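Local coordinates for uncharacterized protein (Thermus thermophilus HB8, PDB 6SCE), which cleaves DNA in type III CRISPR defence once it is activated by cyclic oligoadenylate, at residues Arg172-Val180 with Tyr189-Leu197. Sequence-based numbering, arbitrary orientation. Where two conformers were deposited one is given.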
loop_
_atom_site.group_PDB
_atom_site.type_symbol
_atom_site.label_atom_id
_atom_site.label_comp_id
_atom_site.label_asym_id
_atom_site.label_seq_id
_atom_site.Cartn_x
_atom_site.Cartn_y
_atom_site.Cartn_z
ATOM N N ARG A 172 11.541 22.177 -10.478
ATOM C CA ARG A 172 10.622 21.910 -11.538
ATOM C C ARG A 172 11.239 20.865 -12.446
ATOM O O ARG A 172 12.436 20.858 -12.670
ATOM C CB ARG A 172 10.350 23.203 -12.296
ATOM C CG ARG A 172 9.272 23.082 -13.315
ATOM C CD ARG A 172 8.960 24.446 -13.917
ATOM N NE ARG A 172 9.995 24.849 -14.854
ATOM C CZ ARG A 172 10.039 24.479 -16.136
ATOM N NH1 ARG A 172 9.100 23.685 -16.656
ATOM N NH2 ARG A 172 11.034 24.908 -16.908
ATOM N N LEU A 173 10.413 19.955 -12.931
ATOM C CA LEU A 173 10.835 18.934 -13.864
ATOM C C LEU A 173 10.235 19.292 -15.216
ATOM O O LEU A 173 9.038 19.074 -15.450
ATOM C CB LEU A 173 10.359 17.551 -13.419
ATOM C CG LEU A 173 11.162 16.851 -12.321
ATOM C CD1 LEU A 173 11.368 17.709 -11.100
ATOM C CD2 LEU A 173 10.428 15.567 -11.942
ATOM N N PRO A 174 11.057 19.834 -16.125
ATOM C CA PRO A 174 10.449 20.306 -17.382
ATOM C C PRO A 174 9.712 19.201 -18.138
ATOM O O PRO A 174 8.732 19.491 -18.796
ATOM C CB PRO A 174 11.653 20.833 -18.167
ATOM C CG PRO A 174 12.568 21.343 -17.081
ATOM C CD PRO A 174 12.471 20.253 -16.029
ATOM N N GLY A 175 10.145 17.953 -17.994
ATOM C CA GLY A 175 9.451 16.807 -18.574
ATOM C C GLY A 175 8.200 16.312 -17.852
ATOM O O GLY A 175 7.625 15.309 -18.259
ATOM N N ARG A 176 7.802 16.965 -16.758
ATOM C CA ARG A 176 6.643 16.514 -15.968
ATOM C C ARG A 176 5.801 17.694 -15.620
ATOM O O ARG A 176 5.976 18.312 -14.575
ATOM C CB ARG A 176 7.057 15.834 -14.665
ATOM C CG ARG A 176 7.930 14.613 -14.829
ATOM C CD ARG A 176 7.174 13.346 -14.582
ATOM N NE ARG A 176 7.692 12.272 -15.408
ATOM C CZ ARG A 176 7.059 11.128 -15.621
ATOM N NH1 ARG A 176 5.869 10.898 -15.059
ATOM N NH2 ARG A 176 7.621 10.213 -16.403
ATOM N N GLU A 177 4.836 17.976 -16.490
ATOM C CA GLU A 177 3.915 19.091 -16.313
ATOM C C GLU A 177 3.073 18.867 -15.051
ATOM O O GLU A 177 2.770 17.737 -14.717
ATOM C CB GLU A 177 3.017 19.125 -17.562
ATOM C CG GLU A 177 2.014 20.249 -17.656
ATOM C CD GLU A 177 1.111 20.099 -18.878
ATOM O OE1 GLU A 177 1.316 19.140 -19.662
ATOM O OE2 GLU A 177 0.196 20.939 -19.045
ATOM N N GLY A 178 2.724 19.932 -14.356
ATOM C CA GLY A 178 1.651 19.862 -13.343
ATOM C C GLY A 178 2.069 19.709 -11.896
ATOM O O GLY A 178 1.234 19.742 -10.994
ATOM N N GLY A 179 3.368 19.554 -11.657
ATOM C CA GLY A 179 3.862 19.403 -10.312
ATOM C C GLY A 179 5.187 20.069 -10.072
ATOM O O GLY A 179 5.921 20.423 -11.017
ATOM N N VAL A 180 5.485 20.284 -8.799
ATOM C CA VAL A 180 6.793 20.751 -8.350
ATOM C C VAL A 180 7.312 19.744 -7.332
ATOM O O VAL A 180 6.552 19.358 -6.452
ATOM C CB VAL A 180 6.680 22.124 -7.660
ATOM C CG1 VAL A 180 8.058 22.667 -7.305
ATOM C CG2 VAL A 180 5.941 23.121 -8.545
ATOM N N TYR A 189 8.045 15.758 -1.474
ATOM C CA TYR A 189 6.651 16.126 -1.722
ATOM C C TYR A 189 6.510 16.419 -3.207
ATOM O O TYR A 189 7.414 16.984 -3.814
ATOM C CB TYR A 189 6.267 17.373 -0.919
ATOM C CG TYR A 189 6.452 17.216 0.567
ATOM C CD1 TYR A 189 7.699 17.398 1.150
ATOM C CD2 TYR A 189 5.392 16.878 1.387
ATOM C CE1 TYR A 189 7.893 17.240 2.506
ATOM C CE2 TYR A 189 5.565 16.733 2.758
ATOM C CZ TYR A 189 6.819 16.908 3.312
ATOM O OH TYR A 189 6.997 16.731 4.664
ATOM N N TRP A 190 5.400 15.998 -3.795
ATOM C CA TRP A 190 5.081 16.271 -5.200
ATOM C C TRP A 190 3.830 17.165 -5.108
ATOM O O TRP A 190 2.789 16.749 -4.629
ATOM C CB TRP A 190 4.812 14.975 -5.923
ATOM C CG TRP A 190 4.544 15.053 -7.405
ATOM C CD1 TRP A 190 3.505 14.477 -8.066
ATOM C CD2 TRP A 190 5.324 15.727 -8.398
ATOM N NE1 TRP A 190 3.578 14.744 -9.419
ATOM C CE2 TRP A 190 4.686 15.517 -9.647
ATOM C CE3 TRP A 190 6.487 16.490 -8.354
ATOM C CZ2 TRP A 190 5.178 16.041 -10.840
ATOM C CZ3 TRP A 190 6.988 17.022 -9.550
ATOM C CH2 TRP A 190 6.339 16.778 -10.774
ATOM N N TYR A 191 4.008 18.415 -5.487
ATOM C CA TYR A 191 3.041 19.473 -5.193
ATOM C C TYR A 191 2.419 19.966 -6.494
ATOM O O TYR A 191 3.105 20.378 -7.416
ATOM C CB TYR A 191 3.754 20.587 -4.458
ATOM C CG TYR A 191 2.900 21.747 -4.007
ATOM C CD1 TYR A 191 2.676 22.840 -4.843
ATOM C CD2 TYR A 191 2.359 21.782 -2.740
ATOM C CE1 TYR A 191 1.918 23.932 -4.424
ATOM C CE2 TYR A 191 1.585 22.867 -2.327
ATOM C CZ TYR A 191 1.399 23.940 -3.168
ATOM O OH TYR A 191 0.634 24.995 -2.724
ATOM N N TRP A 192 1.095 19.916 -6.532
ATOM C CA TRP A 192 0.292 20.181 -7.743
ATOM C C TRP A 192 0.296 21.675 -8.026
ATOM O O TRP A 192 0.025 22.476 -7.141
ATOM C CB TRP A 192 -1.115 19.671 -7.470
ATOM C CG TRP A 192 -2.270 19.977 -8.412
ATOM C CD1 TRP A 192 -2.846 21.190 -8.633
ATOM C CD2 TRP A 192 -3.045 19.023 -9.156
ATOM N NE1 TRP A 192 -3.913 21.054 -9.492
ATOM C CE2 TRP A 192 -4.062 19.735 -9.822
ATOM C CE3 TRP A 192 -2.990 17.644 -9.313
ATOM C CZ2 TRP A 192 -5.017 19.101 -10.652
ATOM C CZ3 TRP A 192 -3.916 17.018 -10.130
ATOM C CH2 TRP A 192 -4.926 17.758 -10.794
ATOM N N VAL A 193 0.634 22.027 -9.255
ATOM C CA VAL A 193 0.611 23.422 -9.696
ATOM C C VAL A 193 -0.079 23.456 -11.053
ATOM O O VAL A 193 0.045 22.535 -11.876
ATOM C CB VAL A 193 2.022 24.052 -9.785
ATOM C CG1 VAL A 193 2.599 24.225 -8.393
ATOM C CG2 VAL A 193 2.946 23.233 -10.664
ATOM N N ARG A 194 -0.854 24.500 -11.270
ATOM C CA ARG A 194 -1.506 24.700 -12.561
ATOM C C ARG A 194 -1.213 26.154 -12.890
ATOM O O ARG A 194 -2.064 27.015 -12.681
ATOM C CB ARG A 194 -3.006 24.443 -12.461
ATOM C CG ARG A 194 -3.414 22.992 -12.391
ATOM C CD ARG A 194 -2.868 22.204 -13.577
ATOM N NE ARG A 194 -3.343 20.823 -13.654
ATOM C CZ ARG A 194 -2.746 19.759 -13.098
ATOM N NH1 ARG A 194 -3.292 18.559 -13.274
ATOM N NH2 ARG A 194 -1.629 19.865 -12.352
ATOM N N PRO A 195 0.027 26.435 -13.337
ATOM C CA PRO A 195 0.463 27.825 -13.522
ATOM C C PRO A 195 -0.098 28.509 -14.792
ATOM O O PRO A 195 -0.088 29.733 -14.867
ATOM C CB PRO A 195 1.992 27.705 -13.571
ATOM C CG PRO A 195 2.250 26.334 -14.108
ATOM C CD PRO A 195 1.081 25.467 -13.697
ATOM N N HIS A 196 -0.596 27.734 -15.757
ATOM C CA HIS A 196 -1.125 28.299 -17.009
ATOM C C HIS A 196 -2.440 29.031 -16.725
ATOM O O HIS A 196 -3.263 28.544 -15.947
ATOM C CB HIS A 196 -1.359 27.207 -18.069
ATOM C CG HIS A 196 -0.291 26.153 -18.114
ATOM N ND1 HIS A 196 1.038 26.443 -18.340
ATOM C CD2 HIS A 196 -0.362 24.807 -17.967
ATOM C CE1 HIS A 196 1.740 25.322 -18.329
ATOM N NE2 HIS A 196 0.915 24.315 -18.104
ATOM N N LEU A 197 -2.633 30.187 -17.365
ATOM C CA LEU A 197 -3.793 31.068 -17.110
ATOM C C LEU A 197 -5.112 30.291 -16.929
ATOM O O LEU A 197 -5.465 29.434 -17.753
ATOM C CB LEU A 197 -3.941 32.112 -18.234
ATOM C CG LEU A 197 -4.836 33.323 -17.940
#
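G178 O takes two contacts from the end of the partner strand: V193 N donates a nearly straight bond of 2.9 Å to it, reaching it from above the carbonyl plane, and W192 CA adds a weaker C-H...O contact. This is the open end of an antiparallel beta hairpin, strands 179-184 and 187-192, inside a mixed sheet. V180 and Y191 form the hydrogen-bonded pair next along: V180 N sits 2.8 Å from Y191 O, and Y191 N returns a bond to V180 O. G179 and W192, the non-hydrogen-bonded pair, lie between that pair and the G178 O bond.

Leading into the hairpin is a type II turn, R176 to G179, with G178 at its third position, where the positive phi (98°) suits glycine. G179 has a different reason to lack a side chain: its CA makes a CH-pi contact over one face of the W190 indole, 3.8 Å from the centroid of the six-membered ring, where a CB would strike CZ2. W190 CG stands anti to the backbone N (chi1 -176°), and the ring swings diagonally over the neighbouring strand as far as V180 C, with R176 CB and L173 CD2 beside CH2. Helix 206-220 holds the indole too, through a ring stack with F212 and a hydrogen bond from NE1 to E215. With an alanine in place of this indole, the face over G179 and the N-H are gone, which would probably open a gap between hairpin and helix and leave E215 without its partner. Past the strand end, R194 bends back at chi2 (-56°), laying NH2 over the W192 ring, 3.5 Å above its plane, while the same nitrogen donates to V193 O at 3.2 Å.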